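Local coordinates for putative uncharacterized protein (Pyrococcus abyssi virus 1, PDB 4HR1) that is of unknown function but forms a bromodomain-like helical bundle, encoded by a virus that infects the archaeon Pyrococcus abyssi, at residues W15-I20 / R46-A51; V54-Y59 / K76-A81; G25-T30 / L97-A102; E41-R46 / E86-Q91. One frame throughout, in Å; residues are numbered along the deposited sequence.

Contact 1: residues W15-I20 / R46-A51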
loop_
_atom_site.group_PDB
_atom_site.type_symbol
_atom_site.label_atom_id
_atom_site.label_comp_id
_atom_site.label_asym_id
_atom_site.label_seq_id
_atom_site.Cartn_x
_atom_site.Cartn_y
_atom_site.Cartn_z
ATOM N N TRP A 15 5.042 -3.213 -2.287
ATOM C CA TRP A 15 5.916 -4.324 -1.882
ATOM C C TRP A 15 6.369 -4.118 -0.465
ATOM O O TRP A 15 6.271 -5.036 0.355
ATOM C CB TRP A 15 7.177 -4.432 -2.779
ATOM C CG TRP A 15 7.893 -5.746 -2.651
ATOM C CD1 TRP A 15 7.700 -6.852 -3.429
ATOM C CD2 TRP A 15 8.830 -6.133 -1.631
ATOM N NE1 TRP A 15 8.502 -7.882 -2.998
ATOM C CE2 TRP A 15 9.203 -7.473 -1.891
ATOM C CE3 TRP A 15 9.454 -5.456 -0.560
ATOM C CZ2 TRP A 15 10.149 -8.156 -1.114
ATOM C CZ3 TRP A 15 10.363 -6.147 0.229
ATOM C CH2 TRP A 15 10.689 -7.485 -0.038
ATOM N N LEU A 16 6.890 -2.921 -0.176
ATOM C CA LEU A 16 7.419 -2.596 1.155
ATOM C C LEU A 16 6.356 -2.666 2.262
ATOM O O LEU A 16 6.651 -3.190 3.341
ATOM C CB LEU A 16 8.139 -1.242 1.137
ATOM C CG LEU A 16 9.472 -1.195 0.383
ATOM C CD1 LEU A 16 10.005 0.184 0.348
ATOM C CD2 LEU A 16 10.508 -2.066 1.034
ATOM N N ARG A 17 5.104 -2.221 1.969
ATOM C CA ARG A 17 4.001 -2.287 2.940
ATOM C C ARG A 17 3.600 -3.740 3.216
ATOM O O ARG A 17 3.519 -4.143 4.386
ATOM C CB ARG A 17 2.800 -1.429 2.511
ATOM C CG ARG A 17 3.112 0.069 2.521
ATOM C CD ARG A 17 1.943 0.886 3.017
ATOM N NE ARG A 17 1.757 2.123 2.251
ATOM C CZ ARG A 17 2.238 3.311 2.606
ATOM N NH1 ARG A 17 2.976 3.437 3.706
ATOM N NH2 ARG A 17 2.006 4.377 1.855
ATOM N N THR A 18 3.445 -4.542 2.138
ATOM C CA THR A 18 3.110 -5.968 2.191
ATOM C C THR A 18 4.201 -6.740 2.946
ATOM O O THR A 18 3.880 -7.652 3.723
ATOM C CB THR A 18 2.869 -6.521 0.785
ATOM O OG1 THR A 18 2.114 -5.592 -0.016
ATOM C CG2 THR A 18 2.202 -7.894 0.804
ATOM N N ALA A 19 5.480 -6.331 2.764
ATOM C CA ALA A 19 6.641 -6.921 3.437
ATOM C C ALA A 19 6.608 -6.647 4.925
ATOM O O ALA A 19 7.009 -7.502 5.712
ATOM C CB ALA A 19 7.929 -6.379 2.832
ATOM N N ILE A 20 6.124 -5.455 5.321
ATOM C CA ILE A 20 5.975 -5.068 6.732
ATOM C C ILE A 20 4.811 -5.863 7.352
ATOM O O ILE A 20 4.966 -6.397 8.446
ATOM C CB ILE A 20 5.875 -3.509 6.898
ATOM C CG1 ILE A 20 7.282 -2.878 6.755
ATOM C CG2 ILE A 20 5.219 -3.078 8.256
ATOM C CD1 ILE A 20 7.281 -1.529 6.264
ATOM N N ARG A 46 9.619 4.856 8.210
ATOM C CA ARG A 46 10.508 5.250 7.099
ATOM C C ARG A 46 9.776 5.119 5.756
ATOM O O ARG A 46 9.933 5.986 4.887
ATOM C CB ARG A 46 11.794 4.405 7.089
ATOM C CG ARG A 46 12.978 5.032 7.824
ATOM C CD ARG A 46 14.038 5.571 6.867
ATOM N NE ARG A 46 14.804 4.509 6.200
ATOM C CZ ARG A 46 15.635 4.712 5.179
ATOM N NH1 ARG A 46 16.281 3.692 4.630
ATOM N NH2 ARG A 46 15.822 5.935 4.698
ATOM N N VAL A 47 8.917 4.076 5.612
ATOM C CA VAL A 47 8.136 3.868 4.381
ATOM C C VAL A 47 7.086 4.975 4.213
ATOM O O VAL A 47 6.987 5.560 3.116
ATOM C CB VAL A 47 7.523 2.442 4.250
ATOM C CG1 VAL A 47 6.772 2.269 2.930
ATOM C CG2 VAL A 47 8.591 1.370 4.398
ATOM N N ASP A 48 6.306 5.263 5.298
ATOM C CA ASP A 48 5.261 6.300 5.259
ATOM C C ASP A 48 5.842 7.680 4.913
ATOM O O ASP A 48 5.234 8.410 4.124
ATOM C CB ASP A 48 4.443 6.352 6.564
ATOM C CG ASP A 48 3.771 5.047 6.986
ATOM O OD1 ASP A 48 3.410 4.925 8.183
ATOM O OD2 ASP A 48 3.619 4.141 6.124
ATOM N N GLU A 49 7.054 7.993 5.438
ATOM C CA GLU A 49 7.753 9.249 5.154
ATOM C C GLU A 49 8.065 9.405 3.662
ATOM O O GLU A 49 7.656 10.388 3.040
ATOM C CB GLU A 49 9.036 9.365 5.996
ATOM C CG GLU A 49 8.835 10.170 7.271
ATOM C CD GLU A 49 9.418 9.582 8.541
ATOM O OE1 GLU A 49 10.606 9.182 8.532
ATOM O OE2 GLU A 49 8.696 9.568 9.565
ATOM N N ILE A 50 8.760 8.415 3.082
ATOM C CA ILE A 50 9.123 8.438 1.673
ATOM C C ILE A 50 7.897 8.397 0.774
ATOM O O ILE A 50 7.853 9.120 -0.220
ATOM C CB ILE A 50 10.249 7.416 1.328
ATOM C CG1 ILE A 50 10.838 7.625 -0.077
ATOM C CG2 ILE A 50 9.837 5.979 1.560
ATOM C CD1 ILE A 50 11.749 8.840 -0.143
ATOM N N ALA A 51 6.864 7.624 1.175
ATOM C CA ALA A 51 5.604 7.514 0.432
ATOM C C ALA A 51 4.954 8.869 0.176
ATOM O O ALA A 51 4.565 9.133 -0.963
ATOM C CB ALA A 51 4.636 6.580 1.144
#

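Contact 2: residues V54-Y59 / K76-A81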
loop_
_atom_site.group_PDB
_atom_site.type_symbol
_atom_site.label_atom_id
_atom_site.label_comp_id
_atom_site.label_asym_id
_atom_site.label_seq_id
_atom_site.Cartn_x
_atom_site.Cartn_y
_atom_site.Cartn_z
ATOM N N VAL A 54 6.276 11.422 -2.560
ATOM C CA VAL A 54 5.963 11.122 -3.965
ATOM C C VAL A 54 4.488 11.214 -4.411
ATOM O O VAL A 54 4.221 11.112 -5.616
ATOM C CB VAL A 54 6.659 9.823 -4.456
ATOM C CG1 VAL A 54 8.177 9.963 -4.419
ATOM C CG2 VAL A 54 6.202 8.599 -3.661
ATOM N N ASN A 55 3.543 11.436 -3.459
ATOM C CA ASN A 55 2.089 11.588 -3.688
ATOM C C ASN A 55 1.787 12.553 -4.806
ATOM O O ASN A 55 0.790 12.392 -5.521
ATOM C CB ASN A 55 1.383 12.128 -2.430
ATOM C CG ASN A 55 1.297 11.197 -1.252
ATOM O OD1 ASN A 55 1.470 9.972 -1.367
ATOM N ND2 ASN A 55 0.984 11.771 -0.087
ATOM N N TRP A 56 2.624 13.603 -4.925
ATOM C CA TRP A 56 2.475 14.612 -5.962
ATOM C C TRP A 56 2.459 13.956 -7.332
ATOM O O TRP A 56 1.600 14.302 -8.137
ATOM C CB TRP A 56 3.573 15.681 -5.842
ATOM C CG TRP A 56 4.967 15.171 -6.041
ATOM C CD1 TRP A 56 5.817 14.697 -5.079
ATOM C CD2 TRP A 56 5.672 15.072 -7.285
ATOM N NE1 TRP A 56 7.002 14.295 -5.650
ATOM C CE2 TRP A 56 6.928 14.485 -7.011
ATOM C CE3 TRP A 56 5.348 15.391 -8.616
ATOM C CZ2 TRP A 56 7.874 14.243 -8.014
ATOM C CZ3 TRP A 56 6.274 15.115 -9.615
ATOM C CH2 TRP A 56 7.519 14.558 -9.310
ATOM N N ASP A 57 3.347 12.929 -7.559
ATOM C CA ASP A 57 3.452 12.245 -8.843
ATOM C C ASP A 57 2.286 11.335 -9.191
ATOM O O ASP A 57 1.942 11.196 -10.378
ATOM C CB ASP A 57 4.815 11.587 -9.054
ATOM C CG ASP A 57 5.083 11.283 -10.514
ATOM O OD1 ASP A 57 5.428 10.120 -10.822
ATOM O OD2 ASP A 57 4.811 12.169 -11.370
ATOM N N VAL A 58 1.629 10.774 -8.161
ATOM C CA VAL A 58 0.430 9.968 -8.335
ATOM C C VAL A 58 -0.647 10.852 -8.994
ATOM O O VAL A 58 -1.171 10.452 -10.029
ATOM C CB VAL A 58 -0.017 9.311 -7.015
ATOM C CG1 VAL A 58 -1.185 8.350 -7.237
ATOM C CG2 VAL A 58 1.154 8.600 -6.341
ATOM N N TYR A 59 -0.879 12.102 -8.482
ATOM C CA TYR A 59 -1.805 13.034 -9.140
ATOM C C TYR A 59 -1.199 13.661 -10.388
ATOM O O TYR A 59 -1.868 13.672 -11.434
ATOM C CB TYR A 59 -2.368 14.168 -8.226
ATOM C CG TYR A 59 -3.273 15.115 -9.008
ATOM C CD1 TYR A 59 -4.429 14.649 -9.632
ATOM C CD2 TYR A 59 -2.898 16.438 -9.243
ATOM C CE1 TYR A 59 -5.207 15.481 -10.438
ATOM C CE2 TYR A 59 -3.691 17.294 -10.015
ATOM C CZ TYR A 59 -4.845 16.807 -10.617
ATOM O OH TYR A 59 -5.619 17.616 -11.418
ATOM N N LYS A 76 14.559 13.813 -10.832
ATOM C CA LYS A 76 15.647 13.615 -9.858
ATOM C C LYS A 76 15.151 13.296 -8.445
ATOM O O LYS A 76 15.745 12.454 -7.758
ATOM C CB LYS A 76 16.606 14.823 -9.843
ATOM C CG LYS A 76 17.488 14.945 -11.099
ATOM C CD LYS A 76 17.994 16.373 -11.322
ATOM C CE LYS A 76 19.283 16.691 -10.602
ATOM N NZ LYS A 76 19.575 18.146 -10.643
ATOM N N GLU A 77 14.075 13.994 -8.008
ATOM C CA GLU A 77 13.439 13.808 -6.706
ATOM C C GLU A 77 12.760 12.417 -6.680
ATOM O O GLU A 77 12.851 11.738 -5.661
ATOM C CB GLU A 77 12.438 14.954 -6.428
ATOM C CG GLU A 77 11.888 15.017 -5.006
ATOM C CD GLU A 77 10.758 14.065 -4.641
ATOM O OE1 GLU A 77 9.882 13.796 -5.495
ATOM O OE2 GLU A 77 10.744 13.603 -3.478
ATOM N N ILE A 78 12.133 11.982 -7.799
ATOM C CA ILE A 78 11.534 10.644 -7.912
ATOM C C ILE A 78 12.665 9.572 -7.794
ATOM O O ILE A 78 12.525 8.606 -7.030
ATOM C CB ILE A 78 10.740 10.481 -9.245
ATOM C CG1 ILE A 78 9.404 11.239 -9.227
ATOM C CG2 ILE A 78 10.534 8.997 -9.607
ATOM C CD1 ILE A 78 8.341 10.734 -8.177
ATOM N N GLN A 79 13.787 9.781 -8.548
ATOM C CA GLN A 79 14.951 8.909 -8.550
ATOM C C GLN A 79 15.597 8.806 -7.191
ATOM O O GLN A 79 16.017 7.720 -6.810
ATOM C CB GLN A 79 15.966 9.325 -9.627
ATOM C CG GLN A 79 15.539 8.978 -11.060
ATOM C CD GLN A 79 15.301 7.500 -11.350
ATOM O OE1 GLN A 79 14.372 7.135 -12.081
ATOM N NE2 GLN A 79 16.141 6.610 -10.819
ATOM N N LYS A 80 15.649 9.911 -6.441
ATOM C CA LYS A 80 16.230 9.916 -5.095
ATOM C C LYS A 80 15.308 9.201 -4.113
ATOM O O LYS A 80 15.790 8.584 -3.167
ATOM C CB LYS A 80 16.531 11.348 -4.627
ATOM C CG LYS A 80 17.843 11.904 -5.179
ATOM C CD LYS A 80 17.817 13.419 -5.416
ATOM C CE LYS A 80 17.952 14.261 -4.162
ATOM N NZ LYS A 80 16.629 14.577 -3.542
ATOM N N ALA A 81 13.982 9.275 -4.346
ATOM C CA ALA A 81 12.996 8.582 -3.522
ATOM C C ALA A 81 13.089 7.072 -3.802
ATOM O O ALA A 81 13.168 6.284 -2.849
ATOM C CB ALA A 81 11.595 9.101 -3.821
#

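Contact 3: residues G25-T30 / L97-A102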
loop_
_atom_site.group_PDB
_atom_site.type_symbol
_atom_site.label_atom_id
_atom_site.label_comp_id
_atom_site.label_asym_id
_atom_site.label_seq_id
_atom_site.Cartn_x
_atom_site.Cartn_y
_atom_site.Cartn_z
ATOM N N GLY A 25 3.081 -10.202 11.049
ATOM C CA GLY A 25 2.402 -11.488 11.147
ATOM C C GLY A 25 3.289 -12.625 11.599
ATOM O O GLY A 25 2.878 -13.423 12.449
ATOM N N TYR A 26 4.523 -12.696 11.050
ATOM C CA TYR A 26 5.507 -13.714 11.430
ATOM C C TYR A 26 5.835 -13.571 12.915
ATOM O O TYR A 26 5.936 -14.575 13.621
ATOM C CB TYR A 26 6.793 -13.605 10.572
ATOM C CG TYR A 26 7.954 -14.419 11.105
ATOM C CD1 TYR A 26 7.978 -15.803 10.975
ATOM C CD2 TYR A 26 9.004 -13.810 11.787
ATOM C CE1 TYR A 26 9.043 -16.559 11.466
ATOM C CE2 TYR A 26 10.064 -14.558 12.302
ATOM C CZ TYR A 26 10.081 -15.933 12.134
ATOM O OH TYR A 26 11.123 -16.681 12.624
HETATM N N MSE A 27 5.991 -12.315 13.372
HETATM C CA MSE A 27 6.330 -11.939 14.740
HETATM C C MSE A 27 5.243 -12.236 15.743
HETATM O O MSE A 27 5.565 -12.645 16.852
HETATM C CB MSE A 27 6.744 -10.475 14.806
HETATM C CG MSE A 27 8.092 -10.245 14.167
HETATM SE SE MSE A 27 8.787 -8.462 14.418
HETATM C CE MSE A 27 10.569 -8.803 13.809
ATOM N N GLU A 28 3.965 -12.019 15.367
ATOM C CA GLU A 28 2.803 -12.323 16.201
ATOM C C GLU A 28 2.718 -13.847 16.435
ATOM O O GLU A 28 2.601 -14.281 17.586
ATOM C CB GLU A 28 1.510 -11.812 15.540
ATOM C CG GLU A 28 1.138 -10.396 15.943
ATOM C CD GLU A 28 0.962 -9.404 14.808
ATOM O OE1 GLU A 28 1.704 -8.395 14.786
ATOM O OE2 GLU A 28 0.070 -9.619 13.954
ATOM N N THR A 29 2.829 -14.643 15.341
ATOM C CA THR A 29 2.781 -16.109 15.337
ATOM C C THR A 29 3.991 -16.760 16.057
ATOM O O THR A 29 3.876 -17.901 16.517
ATOM C CB THR A 29 2.625 -16.623 13.895
ATOM O OG1 THR A 29 1.674 -15.816 13.201
ATOM C CG2 THR A 29 2.201 -18.089 13.823
ATOM N N THR A 30 5.135 -16.052 16.161
ATOM C CA THR A 30 6.339 -16.609 16.783
ATOM C C THR A 30 6.807 -15.881 18.070
ATOM O O THR A 30 7.722 -16.363 18.747
ATOM C CB THR A 30 7.432 -16.849 15.722
ATOM O OG1 THR A 30 6.817 -17.120 14.460
ATOM C CG2 THR A 30 8.351 -18.007 16.078
ATOM N N LEU A 97 15.750 -11.977 7.764
ATOM C CA LEU A 97 16.851 -12.908 8.036
ATOM C C LEU A 97 17.328 -12.940 9.479
ATOM O O LEU A 97 17.640 -14.013 9.989
ATOM C CB LEU A 97 18.015 -12.659 7.074
ATOM C CG LEU A 97 17.714 -13.055 5.639
ATOM C CD1 LEU A 97 18.565 -12.280 4.669
ATOM C CD2 LEU A 97 17.810 -14.569 5.441
ATOM N N ARG A 98 17.355 -11.777 10.134
ATOM C CA ARG A 98 17.768 -11.591 11.526
ATOM C C ARG A 98 16.768 -12.191 12.517
ATOM O O ARG A 98 17.169 -12.614 13.604
ATOM C CB ARG A 98 17.917 -10.091 11.820
ATOM C CG ARG A 98 19.055 -9.752 12.781
ATOM C CD ARG A 98 18.808 -8.506 13.640
ATOM N NE ARG A 98 18.122 -7.406 12.945
ATOM C CZ ARG A 98 18.716 -6.492 12.180
ATOM N NH1 ARG A 98 20.026 -6.545 11.962
ATOM N NH2 ARG A 98 18.003 -5.528 11.611
ATOM N N VAL A 99 15.474 -12.197 12.163
ATOM C CA VAL A 99 14.419 -12.671 13.054
ATOM C C VAL A 99 14.085 -14.164 12.979
ATOM O O VAL A 99 13.230 -14.647 13.731
ATOM C CB VAL A 99 13.201 -11.721 13.112
ATOM C CG1 VAL A 99 13.652 -10.315 13.479
ATOM C CG2 VAL A 99 12.422 -11.706 11.801
ATOM N N GLY A 100 14.820 -14.889 12.135
ATOM C CA GLY A 100 14.662 -16.331 11.974
ATOM C C GLY A 100 13.830 -16.749 10.782
ATOM O O GLY A 100 13.638 -17.945 10.551
ATOM N N LEU A 101 13.317 -15.763 10.031
ATOM C CA LEU A 101 12.525 -15.952 8.817
ATOM C C LEU A 101 13.481 -16.492 7.743
ATOM O O LEU A 101 14.649 -16.074 7.693
ATOM C CB LEU A 101 11.945 -14.585 8.393
ATOM C CG LEU A 101 10.562 -14.439 7.735
ATOM C CD1 LEU A 101 9.672 -15.657 7.905
ATOM C CD2 LEU A 101 9.873 -13.190 8.233
ATOM N N ALA A 102 13.002 -17.457 6.928
ATOM C CA ALA A 102 13.762 -18.127 5.863
ATOM C C ALA A 102 15.012 -18.873 6.404
ATOM O O ALA A 102 16.137 -18.671 5.927
ATOM C CB ALA A 102 14.130 -17.134 4.769
#

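Contact 4: residues E41-R46 / E86-Q91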
loop_
_atom_site.group_PDB
_atom_site.type_symbol
_atom_site.label_atom_id
_atom_site.label_comp_id
_atom_site.label_asym_id
_atom_site.label_seq_id
_atom_site.Cartn_x
_atom_site.Cartn_y
_atom_site.Cartn_z
ATOM N N GLU A 41 8.608 -1.366 13.351
ATOM C CA GLU A 41 7.818 -0.138 13.500
ATOM C C GLU A 41 8.592 1.047 12.909
ATOM O O GLU A 41 8.029 1.810 12.119
ATOM C CB GLU A 41 7.463 0.104 14.977
ATOM C CG GLU A 41 6.026 -0.229 15.331
ATOM C CD GLU A 41 4.975 0.648 14.676
ATOM O OE1 GLU A 41 3.904 0.106 14.322
ATOM O OE2 GLU A 41 5.230 1.863 14.485
ATOM N N LYS A 42 9.901 1.130 13.221
ATOM C CA LYS A 42 10.829 2.142 12.704
ATOM C C LYS A 42 10.874 2.088 11.172
ATOM O O LYS A 42 10.752 3.128 10.528
ATOM C CB LYS A 42 12.231 1.963 13.319
ATOM C CG LYS A 42 12.335 2.411 14.787
ATOM C CD LYS A 42 13.655 3.150 15.076
ATOM C CE LYS A 42 13.867 3.484 16.542
ATOM N NZ LYS A 42 14.240 2.281 17.334
ATOM N N LEU A 43 10.924 0.864 10.591
ATOM C CA LEU A 43 10.904 0.662 9.138
ATOM C C LEU A 43 9.612 1.107 8.489
ATOM O O LEU A 43 9.666 1.803 7.471
ATOM C CB LEU A 43 11.269 -0.769 8.747
ATOM C CG LEU A 43 12.768 -1.082 8.831
ATOM C CD1 LEU A 43 13.008 -2.536 9.163
ATOM C CD2 LEU A 43 13.491 -0.681 7.557
ATOM N N LYS A 44 8.453 0.760 9.097
ATOM C CA LYS A 44 7.131 1.183 8.604
ATOM C C LYS A 44 7.053 2.726 8.514
ATOM O O LYS A 44 6.628 3.259 7.479
ATOM C CB LYS A 44 6.005 0.612 9.486
ATOM C CG LYS A 44 4.595 0.948 9.001
ATOM C CD LYS A 44 3.551 0.634 10.074
ATOM C CE LYS A 44 2.284 1.451 9.926
ATOM N NZ LYS A 44 2.469 2.868 10.348
ATOM N N GLU A 45 7.540 3.430 9.570
ATOM C CA GLU A 45 7.572 4.891 9.585
ATOM C C GLU A 45 8.427 5.464 8.474
ATOM O O GLU A 45 7.983 6.401 7.813
ATOM C CB GLU A 45 7.968 5.453 10.966
ATOM C CG GLU A 45 6.773 5.746 11.862
ATOM C CD GLU A 45 5.655 6.507 11.174
ATOM O OE1 GLU A 45 4.586 5.896 10.944
ATOM O OE2 GLU A 45 5.896 7.662 10.749
ATOM N N ARG A 46 9.619 4.856 8.210
ATOM C CA ARG A 46 10.508 5.250 7.099
ATOM C C ARG A 46 9.776 5.119 5.756
ATOM O O ARG A 46 9.933 5.986 4.887
ATOM C CB ARG A 46 11.794 4.405 7.089
ATOM C CG ARG A 46 12.978 5.032 7.824
ATOM C CD ARG A 46 14.038 5.571 6.867
ATOM N NE ARG A 46 14.804 4.509 6.200
ATOM C CZ ARG A 46 15.635 4.712 5.179
ATOM N NH1 ARG A 46 16.281 3.692 4.630
ATOM N NH2 ARG A 46 15.822 5.935 4.698
ATOM N N GLU A 86 14.702 1.532 -2.066
ATOM C CA GLU A 86 15.534 0.354 -2.287
ATOM C C GLU A 86 16.381 0.053 -1.081
ATOM O O GLU A 86 16.524 -1.113 -0.744
ATOM C CB GLU A 86 16.294 0.422 -3.613
ATOM C CG GLU A 86 16.734 -0.931 -4.145
ATOM C CD GLU A 86 15.678 -1.936 -4.581
ATOM O OE1 GLU A 86 16.027 -3.133 -4.691
ATOM O OE2 GLU A 86 14.539 -1.527 -4.900
ATOM N N ASP A 87 16.820 1.088 -0.340
ATOM C CA ASP A 87 17.547 0.877 0.919
ATOM C C ASP A 87 16.605 0.286 1.959
ATOM O O ASP A 87 17.026 -0.575 2.737
ATOM C CB ASP A 87 18.151 2.189 1.455
ATOM C CG ASP A 87 19.190 2.843 0.550
ATOM O OD1 ASP A 87 20.172 2.166 0.188
ATOM O OD2 ASP A 87 19.063 4.057 0.280
ATOM N N ILE A 88 15.313 0.715 1.951
ATOM C CA ILE A 88 14.302 0.198 2.882
ATOM C C ILE A 88 14.102 -1.304 2.630
ATOM O O ILE A 88 14.168 -2.095 3.580
ATOM C CB ILE A 88 12.985 1.035 2.894
ATOM C CG1 ILE A 88 13.264 2.498 3.398
ATOM C CG2 ILE A 88 11.934 0.371 3.789
ATOM C CD1 ILE A 88 12.268 3.574 2.900
ATOM N N LYS A 89 13.997 -1.690 1.336
ATOM C CA LYS A 89 13.863 -3.084 0.922
ATOM C C LYS A 89 15.009 -3.924 1.503
ATOM O O LYS A 89 14.749 -4.950 2.127
ATOM C CB LYS A 89 13.757 -3.191 -0.608
ATOM C CG LYS A 89 13.398 -4.583 -1.112
ATOM C CD LYS A 89 12.912 -4.557 -2.553
ATOM C CE LYS A 89 12.372 -5.913 -2.962
ATOM N NZ LYS A 89 11.673 -5.876 -4.279
ATOM N N GLU A 90 16.255 -3.420 1.380
ATOM C CA GLU A 90 17.474 -4.052 1.883
ATOM C C GLU A 90 17.366 -4.286 3.381
ATOM O O GLU A 90 17.601 -5.400 3.844
ATOM C CB GLU A 90 18.690 -3.159 1.544
ATOM C CG GLU A 90 20.037 -3.861 1.500
ATOM C CD GLU A 90 20.881 -3.851 2.761
ATOM O OE1 GLU A 90 22.064 -4.249 2.672
ATOM O OE2 GLU A 90 20.374 -3.452 3.835
ATOM N N GLN A 91 16.958 -3.249 4.137
ATOM C CA GLN A 91 16.805 -3.331 5.592
ATOM C C GLN A 91 15.658 -4.265 6.008
ATOM O O GLN A 91 15.724 -4.867 7.086
ATOM C CB GLN A 91 16.643 -1.942 6.214
ATOM C CG GLN A 91 17.830 -0.997 6.047
ATOM C CD GLN A 91 17.604 0.281 6.822
ATOM O OE1 GLN A 91 18.141 0.475 7.922
ATOM N NE2 GLN A 91 16.771 1.169 6.292
#

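Contact 1: residues W15-I20 / R46-A51
Val47 sends its two methyl groups toward helix 5-30 and makes most of the apolar contact between residues 15-20 and 46-51. With CG1 anti to the backbone N (chi1 -178°), CG1 is directed at Leu16 and Arg17, and CG2 at Ile20. Val47 CG2 lies 3.7 Å from the terminal methyl, Ile20 CD1, while CG1 faces the base of Leu16, with Leu16 CB 4.2 Å from Val47 CG1. The side chains of Ile20 and Val47 lie alongside each other, running in opposite senses, each reaching toward the partner helix. Leu16 and Val47 are also the level at which the two backbones lie nearest, their CA atoms 7.3 Å apart.

The polar part is a salt bridge at the margin of this apolar patch, Arg17 NH1 to Asp48 OD2 at 2.6 Å. Arg17 leaves its helix alongside the contact and reaches the acid through a chain bent at chi2 and chi3. Asp48 OD2 comes in at the edge of the guanidinium, near its plane, although the carboxylate itself is turned by 47° against it. The other terminal nitrogen, Arg17 NH2, approaches Ala51 CB at 3.5 Å. Asp48 OD1 has a second basic partner in Lys44, so the carboxylate is shared by two cations, although the like charge of Glu45 is also close to OD1.

The segments 15-20 and 46-51 run at 162° to each other, an antiparallel pairing with their axes 10.8 Å apart. Helix 72-98 closes over the patch, with Ile88 packing on Val47, while helix 109-119 covers Trp15 and Thr18 of helix 5-30.

Contact 2: residues V54-Y59 / K76-A81
The helical hairpin formed by helices 34-63 and 72-98 is held together near its connecting loop by Val54, Trp56 and Asp57, which meet Glu77, Ile78 and Ala81. Helix 34-63 is kinked here: the regular i to i-4 bonds of Trp56 N and Asp57 N are missing, and Asp57 N bonds to Val54 O instead. The two short segments run at 121° to each other, far from the antiparallel course that the same two helices take at 41-46 and 86-91.

Ile78 fills the middle. Its CD1 reaches Val54 CG1 at 3.8 Å and Asp57 CB at 3.7 Å, and lies against the six-membered part of the indole, 3.5 Å from Trp56 CZ2. Val54 CG1 touches Ala81 as well, with Ala81 CB at 3.6 Å. Val9 and Ile13 of helix 5-30 pack on Val54, joining this hydrophobic cluster to the first helix, while Leu70 of the connecting loop lies on Trp56 and Asp57.

The Trp56 side chain takes the crowded position at CG, between backbone N and carbonyl carbon (chi1 63°), and its ring has Asp57 CB over one face. Glu77, bent at chi2, brings its carboxylate to the pyrrole edge. Trp56 NE1, which also makes a weak bond to the Ala53 carbonyl, donates to Glu77 OE1 over 2.9 Å, a bent bond of 136° at the hydrogen; the acceptor lies near the ring plane, whereas the donor approaches from above the carboxylate plane.

Contact 3: residues G25-T30 / L97-A102
Tyr26 contributes the largest share of the buried surface, laying one face of its ring on Leu101 while its hydroxyl reaches Val99. With CG anti to the backbone N (chi1 167°), the ring extends toward the end of helix 72-98. Leu101 covers that face in a CH-pi contact: Leu101 CD1 sits 3.8 Å from the Tyr26 ring centroid, and Leu101 CD2 rests near Tyr26 CG and CD2. Thr30 OG1, which bonds back to the carbonyl of Tyr26, lies over the opposite face, toward the rim.

Val99 meets the ring in two ways. Its CG2 packs 3.7 Å from Tyr26 CE2, and its carbonyl O, at the ring edge, accepts a hydrogen bond from the phenol, Tyr26 OH to Val99 O at 3.1 Å, with the donor above the carbonyl plane. Val99 CG1 also receives the methyl of Met27 (present as selenomethionine), 3.4 Å from Met27 CE. The chain turns away at Gly100, whose positive phi (99°) belongs to the Schellman motif that terminates helix 72-98.

This contact ties the C-terminal end of helix 5-30 to the turn that ends helix 72-98. Glu36 and Val40 of helix 34-63 lie against Met27, Ile111 of helix 109-119 backs Leu101, and an aromatic ring of the other chain meets Tyr26.

Contact 4: residues E41-R46 / E86-Q91
Arg46 NH1 is the polar atom about which helix 72-98 gathers three side chains: Asp87, Ile88 and Gln91. Ile88 lies over one face of the guanidinium, with Ile88 CG1 3.5 Å from Arg46 NH1 and Ile88 CD1 over the centre of the group. The terminal amide of Gln91 comes to the edge, its plane turned 70° against the guanidinium, and the two side chains cross at about a right angle. Asp87 CB is also at the edge, 4.0 Å from Arg46 NH1. The carboxylate of Asp87 is not in contact, Asp87 OD2 being 5.2 Å from Arg46 NH1, but its opposite charge may still favour this placement of the arginine. The bent Arg46 chain passes obliquely over Ile88.

One turn earlier, Leu43 supplies the apolar half. Leu43 CD2 approaches Gln91 CB at 3.7 Å and Ile88 CG2 at 4.2 Å, so Gln91 takes part in both halves, with its aliphatic base on the leucine and its amide near the arginine. Leu43 and Ile88 also mark the closest backbones, 7.1 Å between their CA atoms. Leu16 of helix 5-30 and Ile50 of helix 34-63 also pack on Ile88.

The segments 41-46 and 86-91 run at 165° to each other with axes 10.7 Å apart, and this near-antiparallel pairing, with the buried Leu43 and Ile88 inside and Arg46 and Gln91 at the margin, fits the helical bundle of this protein.

How the contacts relate
The four contacts join helices 5-30, 34-63 and 72-98 along the length of the bundle. Contacts 1 and 4 form its middle, with centres about 7 Å apart: they share Arg46 and touch directly, Leu16 on Lys89 and Ile20 on Lys44, so the three helices meet in one continuous core. Contact 2 has its centre about 15 Å from that of contact 1 and reaches it through Ile50 on Ala81. Contact 3 occupies the opposite end, its centre about 32 Å from that of contact 2. In sequence, contact 1 closes before contact 2 opens and crosses contacts 3 and 4; contact 2 is nested inside contact 4, and contact 4 inside contact 3, whose segments are furthest apart, 67 residues at their closest ends.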